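Local coordinates for protein methyltransferase FkbM (Methylobacillus flagellatus KT, PDB 2PY6) that probably transfers methyl groups, presumably from S-adenosylmethionine, through a Rossmann-like catalytic domain, at residues E239-A242 / G243-V247; F217-G220 / L221-F224; K352-R355 / R356-E360; Q188-Y191 / A192-F196. All coordinates share one frame; numbering follows the deposited sequence.

Interaction 1: E239-A242 / G243-V247; sequences ESLA and GLIGV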
# COMPACT_ATOMS: atom_id res chain seq x y z
N GLU A 239 -21.65 10.69 -4.55
CA GLU A 239 -21.52 9.64 -5.54
C GLU A 239 -22.66 9.63 -6.51
O GLU A 239 -22.43 9.37 -7.67
CB GLU A 239 -21.47 8.24 -4.90
CG GLU A 239 -20.27 7.88 -4.05
CD GLU A 239 -20.55 6.59 -3.26
OE1 GLU A 239 -21.46 6.65 -2.39
OE2 GLU A 239 -19.85 5.56 -3.49
N SER A 240 -23.89 9.89 -6.07
CA SER A 240 -25.01 9.87 -7.04
C SER A 240 -24.90 11.04 -8.03
O SER A 240 -25.37 10.92 -9.14
CB SER A 240 -26.38 9.84 -6.38
OG SER A 240 -26.40 8.97 -5.27
N LEU A 241 -24.31 12.16 -7.62
CA LEU A 241 -24.12 13.29 -8.51
C LEU A 241 -23.07 12.88 -9.54
O LEU A 241 -23.23 13.13 -10.75
CB LEU A 241 -23.68 14.56 -7.75
CG LEU A 241 -23.02 15.68 -8.60
CD1 LEU A 241 -23.96 16.30 -9.62
CD2 LEU A 241 -22.44 16.77 -7.75
N ALA A 242 -22.00 12.24 -9.07
CA ALA A 242 -20.98 11.74 -9.98
C ALA A 242 -21.54 10.75 -10.96
O ALA A 242 -21.16 10.76 -12.13
CB ALA A 242 -19.82 11.11 -9.20
N GLY A 243 -22.47 9.89 -10.51
CA GLY A 243 -23.08 8.89 -11.40
C GLY A 243 -24.02 9.52 -12.42
O GLY A 243 -24.04 9.10 -13.57
N LEU A 244 -24.81 10.51 -12.00
CA LEU A 244 -25.68 11.19 -12.97
C LEU A 244 -24.79 11.88 -14.03
O LEU A 244 -25.03 11.78 -15.23
CB LEU A 244 -26.63 12.19 -12.32
CG LEU A 244 -27.56 12.97 -13.28
CD1 LEU A 244 -28.62 12.11 -13.92
CD2 LEU A 244 -28.29 14.12 -12.59
N ILE A 245 -23.76 12.58 -13.57
CA ILE A 245 -22.83 13.24 -14.50
C ILE A 245 -22.29 12.24 -15.52
O ILE A 245 -22.29 12.51 -16.73
CB ILE A 245 -21.65 13.92 -13.75
CG1 ILE A 245 -22.16 15.11 -12.94
CG2 ILE A 245 -20.58 14.40 -14.75
CD1 ILE A 245 -21.18 15.62 -11.87
N GLY A 246 -21.83 11.08 -15.03
CA GLY A 246 -21.25 10.06 -15.91
C GLY A 246 -22.20 9.53 -16.97
O GLY A 246 -21.88 9.56 -18.16
N VAL A 247 -23.39 9.09 -16.55
CA VAL A 247 -24.31 8.46 -17.52
C VAL A 247 -24.95 9.44 -18.47
O VAL A 247 -25.36 9.04 -19.54
CB VAL A 247 -25.41 7.57 -16.88
CG1 VAL A 247 -24.75 6.49 -16.06
CG2 VAL A 247 -26.41 8.41 -16.04
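Between Glu239-Ala242 and Gly243-Val247 four successive i to i+4 backbone hydrogen bonds continue a regular alpha-helix, the straightest running from Ile245 N to Leu241 O (2.9 Å) with an N-H...O angle of 169°. The same pair of residues carries the side-chain contact. Leu241 has its CG anti to the backbone N (chi1 162°), which brings CD1 down the helix to meet CD1 of Ile245 at 3.6 Å, the two branched chains slanting across one another. CG1 of Ile245, beside its own backbone N, also lies close over the preceding turn, 3.1 Å from Leu241 O. The helix, 239-248, is the crossover of a right-handed Rossmann-type beta-alpha-beta unit between the parallel strands 229-233 and 254-258; in class I methyltransferases the turn between the first strand and this helix usually borders the S-adenosylmethionine site, and the same is probable here. Leu244 packs on Met230 and Val255 of those strands, while Leu241 reaches Met257 and shares Tyr275 with Ile245. The carboxylate of Glu239 is engaged, OE2 hydrogen-bonding the hydroxyl of Tyr212. Farther along, Ile245 packs on Arg134 of the second subunit.

Interaction 2: F217-G220 / L221-F224; sequences FRSG and LLRF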
# COMPACT_ATOMS: atom_id res chain seq x y z
N PHE A 217 -28.20 4.22 -11.63
CA PHE A 217 -27.97 4.75 -12.97
C PHE A 217 -27.77 3.71 -14.06
O PHE A 217 -27.97 4.04 -15.23
CB PHE A 217 -26.78 5.72 -12.91
CG PHE A 217 -27.02 6.88 -11.97
CD1 PHE A 217 -27.93 7.89 -12.31
CD2 PHE A 217 -26.40 6.94 -10.74
CE1 PHE A 217 -28.21 8.95 -11.43
CE2 PHE A 217 -26.66 7.99 -9.85
CZ PHE A 217 -27.56 9.00 -10.21
N ARG A 218 -27.38 2.48 -13.67
CA ARG A 218 -27.14 1.37 -14.59
C ARG A 218 -27.91 0.14 -14.22
O ARG A 218 -27.40 -0.94 -14.45
CB ARG A 218 -25.60 1.09 -14.72
CG ARG A 218 -24.96 2.41 -15.03
CD ARG A 218 -23.57 2.58 -15.48
NE ARG A 218 -22.65 2.55 -14.40
CZ ARG A 218 -21.41 3.02 -14.42
NH1 ARG A 218 -20.85 3.60 -15.47
NH2 ARG A 218 -20.71 2.90 -13.32
N SER A 219 -29.17 0.29 -13.78
CA SER A 219 -29.99 -0.84 -13.33
C SER A 219 -30.54 -1.78 -14.41
O SER A 219 -31.00 -2.88 -14.10
CB SER A 219 -31.21 -0.35 -12.53
OG SER A 219 -32.18 0.27 -13.36
N GLY A 220 -30.50 -1.33 -15.66
CA GLY A 220 -31.12 -2.05 -16.75
C GLY A 220 -32.61 -1.72 -16.89
O GLY A 220 -33.30 -2.33 -17.70
N LEU A 221 -33.12 -0.75 -16.14
CA LEU A 221 -34.56 -0.45 -16.14
C LEU A 221 -34.97 0.96 -16.46
O LEU A 221 -36.08 1.16 -16.97
CB LEU A 221 -35.16 -0.82 -14.74
CG LEU A 221 -35.17 -2.29 -14.35
CD1 LEU A 221 -35.50 -2.47 -12.87
CD2 LEU A 221 -36.08 -3.10 -15.24
N LEU A 222 -34.09 1.93 -16.18
CA LEU A 222 -34.35 3.36 -16.38
C LEU A 222 -33.62 4.02 -17.54
O LEU A 222 -32.49 3.72 -17.84
CB LEU A 222 -33.97 4.13 -15.12
CG LEU A 222 -34.65 3.71 -13.80
CD1 LEU A 222 -34.15 4.62 -12.73
CD2 LEU A 222 -36.18 3.72 -13.82
N ARG A 223 -34.31 4.96 -18.18
CA ARG A 223 -33.76 5.78 -19.25
C ARG A 223 -33.56 7.20 -18.69
O ARG A 223 -34.50 7.81 -18.17
CB ARG A 223 -34.77 5.86 -20.40
CG ARG A 223 -34.20 6.34 -21.70
CD ARG A 223 -35.30 6.81 -22.67
NE ARG A 223 -35.57 8.25 -22.52
CZ ARG A 223 -34.80 9.22 -23.05
NH1 ARG A 223 -33.71 8.94 -23.75
NH2 ARG A 223 -35.13 10.50 -22.89
N PHE A 224 -32.37 7.75 -18.85
CA PHE A 224 -32.09 9.09 -18.44
C PHE A 224 -31.93 9.93 -19.71
O PHE A 224 -31.28 9.51 -20.67
CB PHE A 224 -30.84 9.15 -17.57
CG PHE A 224 -30.96 8.35 -16.31
CD1 PHE A 224 -31.54 8.89 -15.17
CD2 PHE A 224 -30.52 7.04 -16.27
CE1 PHE A 224 -31.69 8.14 -14.02
CE2 PHE A 224 -30.66 6.29 -15.12
CZ PHE A 224 -31.25 6.84 -13.99
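Phe217 and Phe224 close the mouth of a loop whose two arms turn back on each other, their end-to-end directions 139° apart. The aromatic contact is oblique: the ring centroids lie 5.6 Å apart and the planes are inclined at 45°. CD1 of Phe217 sits over one face of the Phe224 ring, 3.9 Å from Phe224 CZ, and the two side chains run nearly at right angles. The same ring also lies against backbone, with Phe224 CE2 3.5 Å from Phe217 O. Were Phe224 an alanine, the Phe217 ring and carbonyl would probably lose their cover and a gap would open between the arms, while Phe338 would be left without its edge-to-face partner.

The loop links helix 203-208 to strand 229-233, the first strand of the Rossmann-like sheet in chain order, and at its bend a single hydrogen bond joins the two segments. Ser219 holds OG between its backbone N and carbonyl carbon (chi1 72°), which swings the hydroxyl over the turn to accept from Leu221 N at 3.1 Å; the bond is clearly bent, with an N-H...O angle of 139°. Gly220 follows with a positive phi, a conformation in which a CB would press against the preceding carbonyl. The hydroxyl also lies against the Leu221 side chain, Ser219 OG to Leu221 CB 3.5 Å.

Apolar contacts surround the bend, with Leu221 and Leu222 both packing on Tyr407 of strand 404-408. Across the subunit interface, Gly220 N bonds to Glu207 of the second subunit, and Arg218 forms salt bridges with its Asp123 and Glu203.

Interaction 3: K352-R355 / R356-E360; sequences KGAR and RAISE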
# COMPACT_ATOMS: atom_id res chain seq x y z
N LYS A 352 -43.75 10.65 1.67
CA LYS A 352 -44.97 11.41 1.91
C LYS A 352 -44.69 12.88 1.76
O LYS A 352 -45.53 13.62 1.31
CB LYS A 352 -45.52 11.14 3.31
CG LYS A 352 -46.00 9.72 3.51
CD LYS A 352 -46.38 9.50 4.93
CE LYS A 352 -47.16 8.22 5.05
NZ LYS A 352 -47.53 7.97 6.43
N GLY A 353 -43.49 13.31 2.13
CA GLY A 353 -43.06 14.70 1.92
C GLY A 353 -42.76 15.06 0.46
O GLY A 353 -42.50 16.22 0.15
N ALA A 354 -42.81 14.06 -0.43
CA ALA A 354 -42.64 14.25 -1.88
C ALA A 354 -43.91 13.86 -2.65
O ALA A 354 -43.87 13.74 -3.88
CB ALA A 354 -41.41 13.42 -2.37
N ARG A 355 -45.04 13.70 -1.97
CA ARG A 355 -46.25 13.22 -2.64
C ARG A 355 -46.76 14.02 -3.79
O ARG A 355 -47.32 13.42 -4.70
CB ARG A 355 -47.41 12.91 -1.67
CG ARG A 355 -47.97 14.03 -0.91
CD ARG A 355 -48.82 13.50 0.25
NE ARG A 355 -49.35 14.59 1.10
CZ ARG A 355 -48.87 15.01 2.28
NH1 ARG A 355 -47.81 14.45 2.88
NH2 ARG A 355 -49.49 16.01 2.90
N ARG A 356 -46.60 15.34 -3.76
CA ARG A 356 -47.05 16.21 -4.84
C ARG A 356 -46.16 15.98 -6.05
O ARG A 356 -46.64 15.86 -7.16
CB ARG A 356 -47.00 17.69 -4.42
CG ARG A 356 -48.09 18.07 -3.40
CD ARG A 356 -47.72 19.27 -2.54
NE ARG A 356 -47.09 20.33 -3.33
CZ ARG A 356 -46.23 21.23 -2.85
NH1 ARG A 356 -45.88 21.26 -1.57
NH2 ARG A 356 -45.71 22.12 -3.69
N ALA A 357 -44.86 15.89 -5.83
CA ALA A 357 -43.94 15.64 -6.93
C ALA A 357 -44.22 14.27 -7.58
O ALA A 357 -44.25 14.13 -8.81
CB ALA A 357 -42.49 15.70 -6.42
N ILE A 358 -44.38 13.26 -6.74
CA ILE A 358 -44.59 11.89 -7.19
C ILE A 358 -45.95 11.77 -7.88
O ILE A 358 -46.01 11.34 -9.03
CB ILE A 358 -44.39 10.86 -6.04
CG1 ILE A 358 -42.91 10.82 -5.61
CG2 ILE A 358 -44.82 9.43 -6.46
CD1 ILE A 358 -42.66 10.16 -4.22
N SER A 359 -47.01 12.19 -7.21
CA SER A 359 -48.37 12.07 -7.77
C SER A 359 -48.62 12.94 -8.99
O SER A 359 -49.24 12.50 -9.93
CB SER A 359 -49.44 12.42 -6.71
OG SER A 359 -49.38 13.78 -6.35
N GLU A 360 -48.12 14.17 -8.98
CA GLU A 360 -48.36 15.07 -10.09
C GLU A 360 -47.49 14.87 -11.32
O GLU A 360 -47.98 15.02 -12.43
CB GLU A 360 -48.24 16.52 -9.63
CG GLU A 360 -49.29 16.90 -8.60
CD GLU A 360 -49.09 18.32 -8.06
OE1 GLU A 360 -48.30 19.11 -8.64
OE2 GLU A 360 -49.73 18.64 -7.03
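The carbonyl of Arg355 is gripped twice by Ser359, one turn further along the chain. Ser359 OG donates to Arg355 O at 2.7 Å, and Ser359 N donates to the same oxygen at 2.8 Å; the two donors come from opposite faces of the carbonyl plane. A first torsion of 66° folds the hydroxyl back over the preceding turn and puts it there. With an alanine at Ser359, Arg355 O would probably keep only the backbone donor of this pair. The carbonyl of Ser359 is itself taken, by Arg387 NH1.

Ala354 O, a residue earlier, takes Ile358 N at 2.9 Å, nearly along the C=O axis. Beside this bond the CB of Ala354 touches CD1 of Ile358 at 4.0 Å, a modest apolar contact that continues from Ile358 onto Ile386 of helix 375-386. At the start of the segment, Lys352 O receives Arg355 NH1 at 2.9 Å, from above the carbonyl plane, together with a weak bond from Arg355 N.

The amides of Arg356 and Ala357 are satisfied by the two carboxylate oxygens of Asp329, whose backbone also pairs with Gly353. A type I turn from Lys352 to Arg355 thus leads from helix 347-352 into helix 355-361, with Ala354 as N-cap and the Asp329 carboxylate meeting the first-turn amides: an N-terminal helix cap at a tight turn between two helices, ahead of strand 364-368 of the Rossmann-like sheet.

Interaction 4: Q188-Y191 / A192-F196; sequences QTLY and AVLNF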
# COMPACT_ATOMS: atom_id res chain seq x y z
N GLN A 188 -37.02 -12.76 -9.54
CA GLN A 188 -35.95 -13.61 -9.02
C GLN A 188 -35.19 -12.89 -7.89
O GLN A 188 -34.86 -13.48 -6.84
CB GLN A 188 -35.01 -14.04 -10.13
CG GLN A 188 -34.15 -15.29 -9.75
CD GLN A 188 -32.99 -15.50 -10.71
OE1 GLN A 188 -32.45 -14.54 -11.28
NE2 GLN A 188 -32.61 -16.76 -10.89
N THR A 189 -34.92 -11.61 -8.09
CA THR A 189 -34.23 -10.81 -7.08
C THR A 189 -35.03 -10.76 -5.80
O THR A 189 -34.47 -10.98 -4.71
CB THR A 189 -33.94 -9.42 -7.61
OG1 THR A 189 -33.07 -9.52 -8.75
CG2 THR A 189 -33.32 -8.55 -6.54
N LEU A 190 -36.34 -10.48 -5.90
CA LEU A 190 -37.17 -10.43 -4.69
C LEU A 190 -37.05 -11.71 -3.90
O LEU A 190 -36.77 -11.69 -2.71
CB LEU A 190 -38.65 -10.21 -5.02
CG LEU A 190 -39.61 -10.22 -3.80
CD1 LEU A 190 -39.26 -9.06 -2.84
CD2 LEU A 190 -41.07 -10.18 -4.18
N TYR A 191 -37.30 -12.85 -4.56
CA TYR A 191 -37.25 -14.14 -3.89
C TYR A 191 -35.87 -14.49 -3.33
O TYR A 191 -35.78 -15.04 -2.24
CB TYR A 191 -37.80 -15.24 -4.77
CG TYR A 191 -39.31 -15.20 -4.95
CD1 TYR A 191 -40.17 -15.21 -3.86
CD2 TYR A 191 -39.88 -15.20 -6.21
CE1 TYR A 191 -41.55 -15.18 -4.02
CE2 TYR A 191 -41.24 -15.17 -6.38
CZ TYR A 191 -42.08 -15.17 -5.30
OH TYR A 191 -43.45 -15.15 -5.48
N ALA A 192 -34.81 -14.07 -4.02
CA ALA A 192 -33.43 -14.29 -3.55
C ALA A 192 -33.17 -13.52 -2.23
O ALA A 192 -32.62 -14.06 -1.27
CB ALA A 192 -32.43 -13.88 -4.66
N VAL A 193 -33.62 -12.27 -2.16
CA VAL A 193 -33.45 -11.49 -0.92
C VAL A 193 -34.23 -12.07 0.27
O VAL A 193 -33.73 -12.13 1.38
CB VAL A 193 -33.88 -10.03 -1.15
CG1 VAL A 193 -33.95 -9.22 0.19
CG2 VAL A 193 -32.93 -9.39 -2.16
N LEU A 194 -35.47 -12.46 0.03
CA LEU A 194 -36.31 -13.06 1.05
C LEU A 194 -35.75 -14.42 1.45
O LEU A 194 -35.80 -14.77 2.62
CB LEU A 194 -37.74 -13.18 0.56
CG LEU A 194 -38.44 -11.90 0.10
CD1 LEU A 194 -39.84 -12.26 -0.40
CD2 LEU A 194 -38.53 -10.80 1.18
N ASN A 195 -35.23 -15.18 0.51
CA ASN A 195 -34.60 -16.45 0.84
C ASN A 195 -33.35 -16.24 1.68
O ASN A 195 -33.14 -16.99 2.62
CB ASN A 195 -34.32 -17.30 -0.39
CG ASN A 195 -35.60 -17.85 -1.01
OD1 ASN A 195 -36.63 -17.83 -0.38
ND2 ASN A 195 -35.53 -18.28 -2.25
N PHE A 196 -32.53 -15.22 1.39
CA PHE A 196 -31.39 -14.94 2.28
C PHE A 196 -31.80 -14.76 3.77
O PHE A 196 -31.23 -15.38 4.67
CB PHE A 196 -30.63 -13.72 1.83
CG PHE A 196 -29.72 -13.16 2.89
CD1 PHE A 196 -28.59 -13.84 3.26
CD2 PHE A 196 -30.04 -11.98 3.56
CE1 PHE A 196 -27.76 -13.32 4.24
CE2 PHE A 196 -29.22 -11.46 4.54
CZ PHE A 196 -28.07 -12.13 4.87
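Tyr191 O accepts the amide of Asn195 at 2.8 Å, the shortest of four consecutive i to i+4 bonds that carry helix 184-199 through Gln188-Tyr191 and Ala192-Phe196. The Leu194 N to Leu190 O bond is the most linear, with an N-H...O angle of 168°. The carboxamide of Asn195 lies back along the same turn, its CG 3.1 Å from Tyr191 O, and its ND2 is hydrogen-bonded to Met19 O. Two more polar ends are likewise engaged: Thr189 OG1 with Tyr185 O, one turn back, and Gln188 NE2 with Pro16 O.

The packing within the helix is centred on two leucines. Leu190 carries CG trans to its amide nitrogen (chi1 177°), an orientation that sends the branch along the helix, where Leu190 CG meets Leu194 CD1 at 4.0 Å, the chains slanting past each other. Leu194 CG lies over the preceding turn, 3.3 Å from Leu190 O. On another flank Val193 CG2 covers Thr189 O at 3.4 Å, and Ala192 CB sits 3.3 Å from Gln188 O.

Most of the contact residues are buried: Leu190 and Leu194 press on helix 171-180, Tyr191, Leu194 and Asn195 on helix 19-32, and Gln188, Thr189 and Ala192 on Val208 at the end of helix 203-208, while Thr189 and Leu190 reach Leu394 of strand 392-396.

Overall arrangement
Interactions 1 and 2 form one continuous patch, their centres about 12 Å apart: the Phe217 ring lies against helix 239-248, with Phe217 CZ 3.1 Å from Ser240 O, and both contacts touch the second subunit. Interaction 3 lies on the same Rossmann-like domain as interaction 1 but apart from it, about 16 Å from interaction 1 and about 13 Å from interaction 2 at the nearest atoms. Interaction 4 belongs to the helical region earlier in the chain, about 9 Å from interaction 2 at the nearest atoms; across a subunit interface, however, its Gln188 NE2 bonds Gly220 O of the second subunit. Small molecules, probably from the crystallisation liquor, lie beside Glu239 and Tyr191 and define no substrate or cofactor site.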